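PDB 5ZVV: AimR transcriptional regulator from Bacillus phage phi3T, which activates transcription of the phage aimX locus as a dimer and is switched to an inactive monomer by the arbitrium peptide, tipping infection from lysis to lysogeny. Local coordinates for residues F57-E62 with Y256-V261; L70-D73 with K77-R80; V83-S86 with Q90-T93; Y85-I88 with L94-K97; I100-C103 with T109-E112. All blocks are in the same frame, centred on the assembly; numbering follows the deposited sequence.

Contact 1 (F57-E62 with Y256-V261)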
loop_
_atom_site.group_PDB
_atom_site.type_symbol
_atom_site.label_atom_id
_atom_site.label_comp_id
_atom_site.label_asym_id
_atom_site.label_seq_id
_atom_site.Cartn_x
_atom_site.Cartn_y
_atom_site.Cartn_z
ATOM N N PHE A 57 38.718 -18.269 -5.650
ATOM C CA PHE A 57 37.872 -19.144 -6.457
ATOM C C PHE A 57 36.563 -18.426 -6.781
ATOM O O PHE A 57 35.503 -18.777 -6.249
ATOM C CB PHE A 57 37.596 -20.460 -5.731
ATOM C CG PHE A 57 38.814 -21.074 -5.098
ATOM C CD1 PHE A 57 39.762 -21.726 -5.872
ATOM C CD2 PHE A 57 39.004 -21.011 -3.728
ATOM C CE1 PHE A 57 40.880 -22.295 -5.291
ATOM C CE2 PHE A 57 40.119 -21.581 -3.140
ATOM C CZ PHE A 57 41.058 -22.223 -3.923
ATOM N N PRO A 58 36.604 -17.422 -7.663
ATOM C CA PRO A 58 35.379 -16.650 -7.934
ATOM C C PRO A 58 34.305 -17.436 -8.665
ATOM O O PRO A 58 33.115 -17.186 -8.436
ATOM C CB PRO A 58 35.891 -15.475 -8.779
ATOM C CG PRO A 58 37.108 -16.007 -9.448
ATOM C CD PRO A 58 37.750 -16.937 -8.452
ATOM N N ASP A 59 34.679 -18.375 -9.536
ATOM C CA ASP A 59 33.708 -19.127 -10.323
ATOM C C ASP A 59 33.209 -20.386 -9.629
ATOM O O ASP A 59 32.250 -20.998 -10.113
ATOM C CB ASP A 59 34.303 -19.510 -11.682
ATOM C CG ASP A 59 34.278 -18.365 -12.673
ATOM O OD1 ASP A 59 33.383 -17.499 -12.565
ATOM O OD2 ASP A 59 35.152 -18.332 -13.564
ATOM N N SER A 60 33.826 -20.788 -8.519
ATOM C CA SER A 60 33.444 -22.011 -7.822
ATOM C C SER A 60 33.087 -21.761 -6.361
ATOM O O SER A 60 33.045 -22.710 -5.569
ATOM C CB SER A 60 34.567 -23.043 -7.919
ATOM O OG SER A 60 35.771 -22.523 -7.386
ATOM N N GLU A 61 32.819 -20.507 -5.982
ATOM C CA GLU A 61 32.562 -20.216 -4.575
ATOM C C GLU A 61 31.266 -20.857 -4.091
ATOM O O GLU A 61 31.170 -21.236 -2.917
ATOM C CB GLU A 61 32.533 -18.705 -4.333
ATOM C CG GLU A 61 31.384 -17.973 -5.000
ATOM C CD GLU A 61 31.135 -16.602 -4.395
ATOM O OE1 GLU A 61 31.620 -16.345 -3.272
ATOM O OE2 GLU A 61 30.448 -15.781 -5.043
ATOM N N GLU A 62 30.269 -21.002 -4.968
ATOM C CA GLU A 62 29.010 -21.604 -4.537
ATOM C C GLU A 62 29.194 -23.070 -4.163
ATOM O O GLU A 62 28.592 -23.551 -3.195
ATOM C CB GLU A 62 27.943 -21.468 -5.623
ATOM C CG GLU A 62 26.620 -22.107 -5.224
ATOM C CD GLU A 62 25.524 -21.894 -6.243
ATOM O OE1 GLU A 62 25.802 -21.306 -7.309
ATOM O OE2 GLU A 62 24.381 -22.321 -5.976
ATOM N N TYR A 256 29.346 -10.200 -13.258
ATOM C CA TYR A 256 28.614 -10.568 -12.056
ATOM C C TYR A 256 27.451 -11.515 -12.331
ATOM O O TYR A 256 26.759 -11.915 -11.389
ATOM C CB TYR A 256 28.100 -9.306 -11.348
ATOM C CG TYR A 256 29.192 -8.326 -10.972
ATOM C CD1 TYR A 256 30.069 -8.600 -9.929
ATOM C CD2 TYR A 256 29.345 -7.127 -11.658
ATOM C CE1 TYR A 256 31.068 -7.711 -9.581
ATOM C CE2 TYR A 256 30.340 -6.231 -11.316
ATOM C CZ TYR A 256 31.198 -6.527 -10.277
ATOM O OH TYR A 256 32.188 -5.639 -9.932
ATOM N N ALA A 257 27.213 -11.877 -13.590
ATOM C CA ALA A 257 26.143 -12.802 -13.953
ATOM C C ALA A 257 26.708 -14.218 -13.946
ATOM O O ALA A 257 27.568 -14.556 -14.765
ATOM C CB ALA A 257 25.560 -12.441 -15.317
ATOM N N LYS A 258 26.226 -15.048 -13.021
ATOM C CA LYS A 258 26.787 -16.377 -12.801
ATOM C C LYS A 258 25.805 -17.501 -13.102
ATOM O O LYS A 258 26.091 -18.659 -12.777
ATOM C CB LYS A 258 27.295 -16.501 -11.362
ATOM C CG LYS A 258 28.405 -15.523 -11.024
ATOM C CD LYS A 258 29.534 -15.615 -12.037
ATOM C CE LYS A 258 30.626 -14.597 -11.750
ATOM N NZ LYS A 258 31.710 -14.648 -12.773
ATOM N N ASN A 259 24.661 -17.193 -13.701
ATOM C CA ASN A 259 23.673 -18.194 -14.066
ATOM C C ASN A 259 22.936 -17.698 -15.305
ATOM O O ASN A 259 22.936 -16.497 -15.584
ATOM C CB ASN A 259 22.690 -18.469 -12.919
ATOM C CG ASN A 259 21.988 -17.222 -12.434
ATOM O OD1 ASN A 259 21.139 -16.667 -13.128
ATOM N ND2 ASN A 259 22.331 -16.779 -11.229
ATOM N N PRO A 260 22.327 -18.603 -16.073
ATOM C CA PRO A 260 21.683 -18.166 -17.326
ATOM C C PRO A 260 20.509 -17.224 -17.125
ATOM O O PRO A 260 20.176 -16.477 -18.052
ATOM C CB PRO A 260 21.240 -19.487 -17.980
ATOM C CG PRO A 260 21.255 -20.500 -16.880
ATOM C CD PRO A 260 22.337 -20.067 -15.940
ATOM N N VAL A 261 19.880 -17.216 -15.950
ATOM C CA VAL A 261 18.743 -16.323 -15.727
ATOM C C VAL A 261 19.201 -14.868 -15.719
ATOM O O VAL A 261 18.635 -14.012 -16.414
ATOM C CB VAL A 261 18.017 -16.699 -14.423
ATOM C CG1 VAL A 261 17.010 -15.623 -14.047
ATOM C CG2 VAL A 261 17.324 -18.049 -14.574
HETATM O O HOH W 1 33.106 -16.325 -15.073
#
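Between the helix that ends before Phe57 and the one that starts at Glu61, Asp59 meets Lys258 in a lone salt bridge at the surface. The Asp59 carboxylate is swung beside its own backbone N (chi1 -79°), and its OD1 lies 3.3 Å from NZ of Lys258; as a hydrogen bond this is weak. The two side chains cross at about a right angle, with the lysine bent at chi2 (-53°) and extended beyond it. A water reinforces the bridge, donating to Asp59 OD1 at 2.8 Å and accepting weakly from Lys258 NZ at 3.2 Å. Lys258 NZ also donates a weak hydrogen bond to the carbonyl O of Lys255. Structurally, two helix-opening turns from distant parts of this all-helical, TPR-clan chain face one another, and the closest approach of their CA atoms is 7.8 Å, from Asp59 to Lys258. Next comes Ser60, the N-cap of helix 61-69, whose side chain makes no capping bond; Asn259, the N-cap of helix 260-277, does cap, through OD1 to N of His262. Glu61 turns to a different partner, its OE1 bonding Tyr85 OH.

Contact 2 (L70-D73 with K77-R80)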
loop_
_atom_site.group_PDB
_atom_site.type_symbol
_atom_site.label_atom_id
_atom_site.label_comp_id
_atom_site.label_asym_id
_atom_site.label_seq_id
_atom_site.Cartn_x
_atom_site.Cartn_y
_atom_site.Cartn_z
ATOM N N LEU A 70 28.069 -26.216 5.403
ATOM C CA LEU A 70 27.373 -27.317 6.055
ATOM C C LEU A 70 28.201 -27.975 7.150
ATOM O O LEU A 70 27.664 -28.803 7.892
ATOM C CB LEU A 70 26.954 -28.361 5.019
ATOM C CG LEU A 70 25.929 -27.883 3.989
ATOM C CD1 LEU A 70 25.593 -28.998 3.010
ATOM C CD2 LEU A 70 24.671 -27.364 4.675
ATOM N N GLU A 71 29.481 -27.623 7.276
ATOM C CA GLU A 71 30.328 -28.141 8.339
ATOM C C GLU A 71 30.435 -27.203 9.534
ATOM O O GLU A 71 31.000 -27.599 10.557
ATOM C CB GLU A 71 31.733 -28.443 7.801
ATOM C CG GLU A 71 31.766 -29.528 6.732
ATOM C CD GLU A 71 31.183 -30.847 7.211
ATOM O OE1 GLU A 71 31.365 -31.189 8.399
ATOM O OE2 GLU A 71 30.536 -31.542 6.399
ATOM N N LEU A 72 29.911 -25.983 9.433
ATOM C CA LEU A 72 29.957 -25.047 10.545
ATOM C C LEU A 72 29.096 -25.541 11.706
ATOM O O LEU A 72 28.161 -26.329 11.534
ATOM C CB LEU A 72 29.480 -23.661 10.103
ATOM C CG LEU A 72 30.311 -22.937 9.042
ATOM C CD1 LEU A 72 29.571 -21.709 8.546
ATOM C CD2 LEU A 72 31.681 -22.556 9.590
ATOM N N ASP A 73 29.429 -25.068 12.899
ATOM C CA ASP A 73 28.647 -25.391 14.088
ATOM C C ASP A 73 27.315 -24.656 14.026
ATOM O O ASP A 73 27.301 -23.419 14.079
ATOM C CB ASP A 73 29.418 -25.005 15.350
ATOM C CG ASP A 73 28.794 -25.570 16.623
ATOM O OD1 ASP A 73 27.562 -25.759 16.671
ATOM O OD2 ASP A 73 29.551 -25.819 17.590
ATOM N N LYS A 77 27.896 -18.250 15.648
ATOM C CA LYS A 77 27.692 -17.091 14.782
ATOM C C LYS A 77 28.021 -17.400 13.324
ATOM O O LYS A 77 27.358 -16.890 12.409
ATOM C CB LYS A 77 28.535 -15.920 15.290
ATOM C CG LYS A 77 28.931 -14.916 14.218
ATOM C CD LYS A 77 30.166 -14.123 14.623
ATOM C CE LYS A 77 29.828 -12.995 15.581
ATOM N NZ LYS A 77 28.949 -11.978 14.938
ATOM N N CYS A 78 29.038 -18.233 13.087
ATOM C CA CYS A 78 29.454 -18.527 11.719
ATOM C C CYS A 78 28.317 -19.113 10.891
ATOM O O CYS A 78 28.203 -18.824 9.696
ATOM C CB CYS A 78 30.645 -19.481 11.725
ATOM S SG CYS A 78 32.241 -18.666 11.569
ATOM N N ALA A 79 27.466 -19.935 11.506
ATOM C CA ALA A 79 26.354 -20.526 10.764
ATOM C C ALA A 79 25.318 -19.473 10.386
ATOM O O ALA A 79 24.753 -19.517 9.286
ATOM C CB ALA A 79 25.713 -21.645 11.583
ATOM N N ARG A 80 25.057 -18.519 11.282
ATOM C CA ARG A 80 24.120 -17.438 10.978
ATOM C C ARG A 80 24.648 -16.560 9.848
ATOM O O ARG A 80 23.930 -16.262 8.877
ATOM C CB ARG A 80 23.868 -16.617 12.243
ATOM C CG ARG A 80 23.621 -17.476 13.471
ATOM C CD ARG A 80 23.281 -16.656 14.710
ATOM N NE ARG A 80 23.343 -17.488 15.907
ATOM C CZ ARG A 80 24.263 -17.373 16.856
ATOM N NH1 ARG A 80 25.193 -16.436 16.772
ATOM N NH2 ARG A 80 24.243 -18.187 17.903
HETATM O O HOH W 2 29.349 -21.722 13.504
#
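The carbonyl oxygen of Asp73 is met by a water, which also sits against helix 77-88, and by the methyl group of Ala79. The water donates to Asp73 O at 2.7 Å and accepts from the backbone N of Ala79 at 3.3 Å, the second bond being weak; it is this water that carries the polar link between the segments, for they share no direct hydrogen bond. Beside it, CB of Ala79 sits 3.4 Å from the same Asp73 O, a close van der Waals approach.

Segment 70-73 lies in the loop after helix 61-69, and segment 77-80 is the first turn of helix 77-88. The two helices run roughly antiparallel as a helical hairpin; the loop after the first helix folds back over the first turn of the second. The Asp73 carboxylate serves the turn itself: OD1 takes the backbone N of Asn75, as in an Asx turn, and OD2 forms a salt bridge with Lys76.

The apolar half of the contact falls to Leu72. With CG beside its backbone N and opposite the carbonyl carbon (chi1 -64°), its branched end is directed at the helix and forks over Cys78. One branch, CD1, lies 3.4 Å from the carbonyl O of Cys78, while the other, CD2, meets CB of Cys78 at 3.9 Å. CD1 also comes within 4.0 Å of Ala79 N. The Cys78 side chain in addition packs on Met43 and Leu46, and the Ala79 methyl also touches Leu102 of helix 92-103.

Contact 3 (V83-S86 with Q90-T93)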
loop_
_atom_site.group_PDB
_atom_site.type_symbol
_atom_site.label_atom_id
_atom_site.label_comp_id
_atom_site.label_asym_id
_atom_site.label_seq_id
_atom_site.Cartn_x
_atom_site.Cartn_y
_atom_site.Cartn_z
ATOM N N VAL A 83 24.066 -18.359 6.687
ATOM C CA VAL A 83 22.724 -18.325 6.112
ATOM C C VAL A 83 22.481 -16.993 5.414
ATOM O O VAL A 83 21.839 -16.945 4.353
ATOM C CB VAL A 83 21.642 -18.633 7.172
ATOM C CG1 VAL A 83 21.238 -17.395 7.964
ATOM C CG2 VAL A 83 20.419 -19.250 6.503
ATOM N N GLU A 84 23.021 -15.897 5.964
ATOM C CA GLU A 84 22.837 -14.609 5.298
ATOM C C GLU A 84 23.601 -14.548 3.979
ATOM O O GLU A 84 23.066 -14.093 2.958
ATOM C CB GLU A 84 23.254 -13.458 6.216
ATOM C CG GLU A 84 23.474 -12.122 5.491
ATOM C CD GLU A 84 22.247 -11.616 4.733
ATOM O OE1 GLU A 84 21.131 -12.139 4.940
ATOM O OE2 GLU A 84 22.401 -10.680 3.920
ATOM N N TYR A 85 24.859 -14.996 3.978
ATOM C CA TYR A 85 25.633 -14.999 2.740
ATOM C C TYR A 85 25.000 -15.914 1.698
ATOM O O TYR A 85 24.949 -15.575 0.509
ATOM C CB TYR A 85 27.077 -15.421 3.023
ATOM C CG TYR A 85 28.037 -15.124 1.894
ATOM C CD1 TYR A 85 28.422 -13.820 1.608
ATOM C CD2 TYR A 85 28.567 -16.147 1.120
ATOM C CE1 TYR A 85 29.301 -13.543 0.580
ATOM C CE2 TYR A 85 29.448 -15.881 0.089
ATOM C CZ TYR A 85 29.812 -14.579 -0.175
ATOM O OH TYR A 85 30.689 -14.310 -1.201
ATOM N N SER A 86 24.502 -17.075 2.126
ATOM C CA SER A 86 23.865 -17.990 1.186
ATOM C C SER A 86 22.614 -17.370 0.582
ATOM O O SER A 86 22.395 -17.452 -0.631
ATOM C CB SER A 86 23.530 -19.309 1.883
ATOM O OG SER A 86 23.023 -20.259 0.963
ATOM N N GLN A 90 21.413 -15.969 -3.304
ATOM C CA GLN A 90 20.316 -16.758 -3.873
ATOM C C GLN A 90 20.738 -18.207 -4.113
ATOM O O GLN A 90 20.347 -18.832 -5.101
ATOM C CB GLN A 90 19.770 -16.122 -5.155
ATOM C CG GLN A 90 19.035 -14.809 -4.923
ATOM C CD GLN A 90 18.602 -14.140 -6.215
ATOM O OE1 GLN A 90 18.869 -14.641 -7.308
ATOM N NE2 GLN A 90 17.933 -12.998 -6.095
ATOM N N TRP A 91 21.541 -18.745 -3.195
ATOM C CA TRP A 91 21.883 -20.166 -3.197
ATOM C C TRP A 91 20.799 -20.915 -2.417
ATOM O O TRP A 91 20.993 -21.379 -1.291
ATOM C CB TRP A 91 23.269 -20.383 -2.603
ATOM C CG TRP A 91 24.364 -19.660 -3.326
ATOM C CD1 TRP A 91 24.318 -19.154 -4.593
ATOM C CD2 TRP A 91 25.672 -19.362 -2.824
ATOM N NE1 TRP A 91 25.518 -18.563 -4.913
ATOM C CE2 TRP A 91 26.368 -18.682 -3.845
ATOM C CE3 TRP A 91 26.327 -19.608 -1.612
ATOM C CZ2 TRP A 91 27.681 -18.237 -3.687
ATOM C CZ3 TRP A 91 27.635 -19.170 -1.461
ATOM C CH2 TRP A 91 28.295 -18.492 -2.491
ATOM N N ASP A 92 19.636 -21.042 -3.066
ATOM C CA ASP A 92 18.411 -21.433 -2.369
ATOM C C ASP A 92 18.520 -22.816 -1.735
ATOM O O ASP A 92 18.053 -23.023 -0.609
ATOM C CB ASP A 92 17.226 -21.393 -3.334
ATOM C CG ASP A 92 16.890 -19.988 -3.790
ATOM O OD1 ASP A 92 17.193 -19.033 -3.046
ATOM O OD2 ASP A 92 16.318 -19.840 -4.892
ATOM N N THR A 93 19.106 -23.779 -2.450
ATOM C CA THR A 93 19.244 -25.130 -1.909
ATOM C C THR A 93 20.088 -25.119 -0.640
ATOM O O THR A 93 19.667 -25.603 0.424
ATOM C CB THR A 93 19.868 -26.045 -2.970
ATOM O OG1 THR A 93 19.090 -25.986 -4.172
ATOM C CG2 THR A 93 19.925 -27.485 -2.481
#
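Tyr85 holds its ring opposite its backbone N (chi1 -165°), whereas Trp91 keeps CG beside its own N and opposite the carbonyl carbon; together these torsions bring the end of the indole to the phenol, whose OH is held by Glu61. Tyr85 CE2 lies 3.8 Å from Trp91 CH2, and the ring planes stand at 84° with centroids 5.7 Å apart. The rings approach obliquely, in apolar contact. Nearer the backbone, CB of Trp91 rests 3.6 Å from Ser86 OG, a hydroxyl whose main partner is Thr95 OG1.

The backbone evidence explains why the indole arrives here. Gln90 leaves the helix with positive phi and closes a Schellman motif: the amide N of Trp91 donates to Ser86 O at 3.0 Å, with an N-H...O angle of 160°. Trp91 then centres an inverse gamma turn, marked by a weak bond of 3.1 Å from Asp92 N to Gln90 O, and occupies the N-cap position of helix 92-103.

The chemistry thus implies a division of labour: the fairly straight N-H...O hydrogen bond, part of the Schellman motif, helps hold the reversal, while the ring contact of Tyr85 with Trp91 is apolar, with no polar atom of either ring engaged across it.

Contact 4 (Y85-I88 with L94-K97)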
loop_
_atom_site.group_PDB
_atom_site.type_symbol
_atom_site.label_atom_id
_atom_site.label_comp_id
_atom_site.label_asym_id
_atom_site.label_seq_id
_atom_site.Cartn_x
_atom_site.Cartn_y
_atom_site.Cartn_z
ATOM N N TYR A 85 24.859 -14.996 3.978
ATOM C CA TYR A 85 25.633 -14.999 2.740
ATOM C C TYR A 85 25.000 -15.914 1.698
ATOM O O TYR A 85 24.949 -15.575 0.509
ATOM C CB TYR A 85 27.077 -15.421 3.023
ATOM C CG TYR A 85 28.037 -15.124 1.894
ATOM C CD1 TYR A 85 28.422 -13.820 1.608
ATOM C CD2 TYR A 85 28.567 -16.147 1.120
ATOM C CE1 TYR A 85 29.301 -13.543 0.580
ATOM C CE2 TYR A 85 29.448 -15.881 0.089
ATOM C CZ TYR A 85 29.812 -14.579 -0.175
ATOM O OH TYR A 85 30.689 -14.310 -1.201
ATOM N N SER A 86 24.502 -17.075 2.126
ATOM C CA SER A 86 23.865 -17.990 1.186
ATOM C C SER A 86 22.614 -17.370 0.582
ATOM O O SER A 86 22.395 -17.452 -0.631
ATOM C CB SER A 86 23.530 -19.309 1.883
ATOM O OG SER A 86 23.023 -20.259 0.963
ATOM N N ASP A 87 21.790 -16.719 1.409
ATOM C CA ASP A 87 20.529 -16.196 0.897
ATOM C C ASP A 87 20.739 -14.964 0.023
ATOM O O ASP A 87 20.016 -14.772 -0.961
ATOM C CB ASP A 87 19.577 -15.874 2.043
ATOM C CG ASP A 87 18.219 -15.431 1.548
ATOM O OD1 ASP A 87 17.441 -16.299 1.101
ATOM O OD2 ASP A 87 17.939 -14.214 1.585
ATOM N N ILE A 88 21.712 -14.112 0.363
ATOM C CA ILE A 88 21.924 -12.925 -0.461
ATOM C C ILE A 88 22.471 -13.313 -1.831
ATOM O O ILE A 88 22.237 -12.610 -2.822
ATOM C CB ILE A 88 22.841 -11.911 0.255
ATOM C CG1 ILE A 88 22.678 -10.522 -0.368
ATOM C CG2 ILE A 88 24.297 -12.349 0.196
ATOM C CD1 ILE A 88 23.476 -9.435 0.323
ATOM N N LEU A 94 21.294 -24.555 -0.743
ATOM C CA LEU A 94 22.155 -24.387 0.420
ATOM C C LEU A 94 21.452 -23.592 1.512
ATOM O O LEU A 94 21.514 -23.959 2.691
ATOM C CB LEU A 94 23.454 -23.698 0.003
ATOM C CG LEU A 94 24.486 -23.421 1.096
ATOM C CD1 LEU A 94 24.954 -24.720 1.731
ATOM C CD2 LEU A 94 25.662 -22.648 0.530
ATOM N N THR A 95 20.772 -22.505 1.134
ATOM C CA THR A 95 20.097 -21.666 2.120
ATOM C C THR A 95 19.090 -22.470 2.932
ATOM O O THR A 95 19.024 -22.335 4.158
ATOM C CB THR A 95 19.400 -20.490 1.433
ATOM O OG1 THR A 95 20.368 -19.667 0.768
ATOM C CG2 THR A 95 18.643 -19.648 2.452
ATOM N N ASP A 96 18.309 -23.325 2.268
ATOM C CA ASP A 96 17.291 -24.090 2.981
ATOM C C ASP A 96 17.918 -25.166 3.857
ATOM O O ASP A 96 17.439 -25.424 4.972
ATOM C CB ASP A 96 16.300 -24.695 1.989
ATOM C CG ASP A 96 15.475 -23.638 1.278
ATOM O OD1 ASP A 96 15.313 -22.533 1.842
ATOM O OD2 ASP A 96 14.987 -23.910 0.160
ATOM N N LYS A 97 18.996 -25.799 3.382
ATOM C CA LYS A 97 19.710 -26.747 4.237
ATOM C C LYS A 97 20.224 -26.067 5.504
ATOM O O LYS A 97 20.048 -26.578 6.620
ATOM C CB LYS A 97 20.857 -27.391 3.459
ATOM C CG LYS A 97 20.394 -28.297 2.328
ATOM C CD LYS A 97 21.568 -28.841 1.532
ATOM C CE LYS A 97 21.088 -29.641 0.329
ATOM N NZ LYS A 97 22.217 -30.107 -0.524
HETATM O O HOH W 3 18.631 -18.366 -0.826
#
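Two buried hydroxyls, of Ser86 in helix 77-88 and Thr95 in helix 92-103, form the polar heart of an antiparallel helix-helix contact just beyond the tight turn joining the pair. Ser86 OG donates to Thr95 OG1 at 2.7 Å, and the backbones are correspondingly near, with CA atoms of these two residues 5.3 Å apart.

Thr95 OG1 is a junction. It also receives a hydrogen bond from a water at 2.7 Å and bonds the carbonyl O of Trp91 one turn earlier, three partners that fix its rotation. Its chi1 of -62° puts OG1 opposite its own carbonyl carbon and turns the methyl CG2 to Asp87, whose OD1 lies 3.8 Å away. The same water donates to Asp87 OD1 at 3.1 Å, linking carboxylate and threonine indirectly. Leu94 supplies an apolar wall, its CG 3.5 Å from Ser86 OG.

Asp87 makes its strongest bond through OD2, a salt bridge to Arg192 that would be expected to favour the ionised acid. The pair is enclosed by further helices: Arg192 comes from helix 184-203, Arg121 of helix 108-124 touches both Asp87 and Thr95, and Leu94 packs on Ser66 and Phe69 of helix 61-69.

Contact 5 (I100-C103 with T109-E112)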
loop_
_atom_site.group_PDB
_atom_site.type_symbol
_atom_site.label_atom_id
_atom_site.label_comp_id
_atom_site.label_asym_id
_atom_site.label_seq_id
_atom_site.Cartn_x
_atom_site.Cartn_y
_atom_site.Cartn_z
ATOM N N ILE A 100 17.478 -25.369 7.942
ATOM C CA ILE A 100 17.140 -26.564 8.715
ATOM C C ILE A 100 18.140 -26.766 9.849
ATOM O O ILE A 100 17.757 -27.028 10.997
ATOM C CB ILE A 100 17.065 -27.795 7.794
ATOM C CG1 ILE A 100 15.843 -27.694 6.875
ATOM C CG2 ILE A 100 17.029 -29.079 8.615
ATOM C CD1 ILE A 100 15.816 -28.731 5.776
ATOM N N ASN A 101 19.438 -26.640 9.549
ATOM C CA ASN A 101 20.444 -26.817 10.596
ATOM C C ASN A 101 20.283 -25.785 11.711
ATOM O O ASN A 101 20.457 -26.106 12.893
ATOM C CB ASN A 101 21.851 -26.740 10.002
ATOM C CG ASN A 101 22.187 -27.936 9.135
ATOM O OD1 ASN A 101 21.514 -28.964 9.186
ATOM N ND2 ASN A 101 23.240 -27.810 8.337
ATOM N N LEU A 102 19.949 -24.543 11.355
ATOM C CA LEU A 102 19.788 -23.497 12.362
ATOM C C LEU A 102 18.541 -23.726 13.203
ATOM O O LEU A 102 18.537 -23.440 14.405
ATOM C CB LEU A 102 19.732 -22.125 11.692
ATOM C CG LEU A 102 21.033 -21.636 11.054
ATOM C CD1 LEU A 102 20.813 -20.310 10.351
ATOM C CD2 LEU A 102 22.114 -21.511 12.111
ATOM N N CYS A 103 17.469 -24.234 12.589
ATOM C CA CYS A 103 16.255 -24.516 13.347
ATOM C C CYS A 103 16.456 -25.688 14.300
ATOM O O CYS A 103 15.986 -25.651 15.442
ATOM C CB CYS A 103 15.089 -24.785 12.394
ATOM S SG CYS A 103 14.410 -23.302 11.597
ATOM N N THR A 109 19.496 -18.214 19.676
ATOM C CA THR A 109 19.773 -17.260 18.604
ATOM C C THR A 109 19.791 -17.954 17.248
ATOM O O THR A 109 19.219 -17.445 16.277
ATOM C CB THR A 109 21.102 -16.542 18.852
ATOM O OG1 THR A 109 21.106 -15.965 20.162
ATOM C CG2 THR A 109 21.310 -15.436 17.826
ATOM N N SER A 110 20.440 -19.119 17.162
ATOM C CA SER A 110 20.448 -19.863 15.907
ATOM C C SER A 110 19.042 -20.285 15.507
ATOM O O SER A 110 18.665 -20.173 14.336
ATOM C CB SER A 110 21.364 -21.081 16.019
ATOM O OG SER A 110 22.726 -20.695 16.052
ATOM N N GLN A 111 18.247 -20.772 16.465
ATOM C CA GLN A 111 16.859 -21.118 16.168
ATOM C C GLN A 111 16.087 -19.907 15.667
ATOM O O GLN A 111 15.273 -20.016 14.743
ATOM C CB GLN A 111 16.179 -21.693 17.410
ATOM C CG GLN A 111 16.764 -22.992 17.915
ATOM C CD GLN A 111 16.066 -23.486 19.167
ATOM O OE1 GLN A 111 15.034 -22.944 19.571
ATOM N NE2 GLN A 111 16.627 -24.516 19.793
ATOM N N GLU A 112 16.331 -18.743 16.269
ATOM C CA GLU A 112 15.642 -17.524 15.869
ATOM C C GLU A 112 15.999 -17.136 14.439
ATOM O O GLU A 112 15.117 -16.829 13.625
ATOM C CB GLU A 112 15.993 -16.410 16.854
ATOM C CG GLU A 112 15.653 -15.007 16.412
ATOM C CD GLU A 112 16.056 -13.985 17.453
ATOM O OE1 GLU A 112 15.905 -14.282 18.657
ATOM O OE2 GLU A 112 16.543 -12.900 17.073
#
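Backbone proximity dominates where Leu102 and Cys103 meet Ser110 and Gln111. The CA atoms of Cys103 and Gln111 are 4.5 Å apart and those of Leu102 and Ser110 5.1 Å, which brings main-chain groups of the two helices into direct touch. The carbonyl O of Leu102 receives a CA-H...O contact from Gln111 CA at 3.4 Å, with an angle of 136° at the hydrogen, a bent and therefore modest interaction. The same Leu102 O stands 3.3 Å from Ser110 O; since both are acceptors, this pair brings no attraction of its own and reflects how tightly the chain folds.

Packing through side-chain carbons comes next. Leu102 sets its CB 3.5 Å from Ser110 O. Its torsion, with CG beside the backbone N (chi1 -69°), carries the CD2 branch to Ser110 CB at 4.0 Å. On the more exposed flank, the aliphatic part of Gln111 does the work, its CG lying 3.7 Å from Cys103 O, while the chain beyond is extended.

The polar ends serve other partners. Ser110 OG bonds the carbonyl of Pro74 and, weakly, Arg80 NE, whereas Gln111 NE2 reaches the carbonyl of Ser105 in the intervening turn. Leu102 also packs on Val83 of helix 77-88, so its side chain lies between that helix and helix 108-124.

This is the closed end of an alpha-alpha hairpin, helix 92-103 followed after a short turn by helix 108-124, the building pattern of helical-repeat proteins and consistent with the TPR clan to which the family belongs.

How the contacts relate
Contacts 2 to 5 run from the loop after helix 61-69 through helices 77-88, 92-103 and 108-124, and all lie along the chain inside the loop closed by contact 1. Contacts 3 and 4 are nearly one site, with centres about 2 Å apart and Tyr85 and Ser86 in common. Centre to centre, contact 2 sits about 13 Å from contact 3, at the other end of helix 77-88, and about 10 Å from contact 5, which it touches where Leu70 packs on Asn101. The centre of contact 1 lies about 27 Å from that of contact 5, but contact 1 meets contact 3 where Glu62 packs on Trp91. Four contacts thus build the local zigzag of helices, whereas contact 1 ties it, at the surface, to a distant part of the chain.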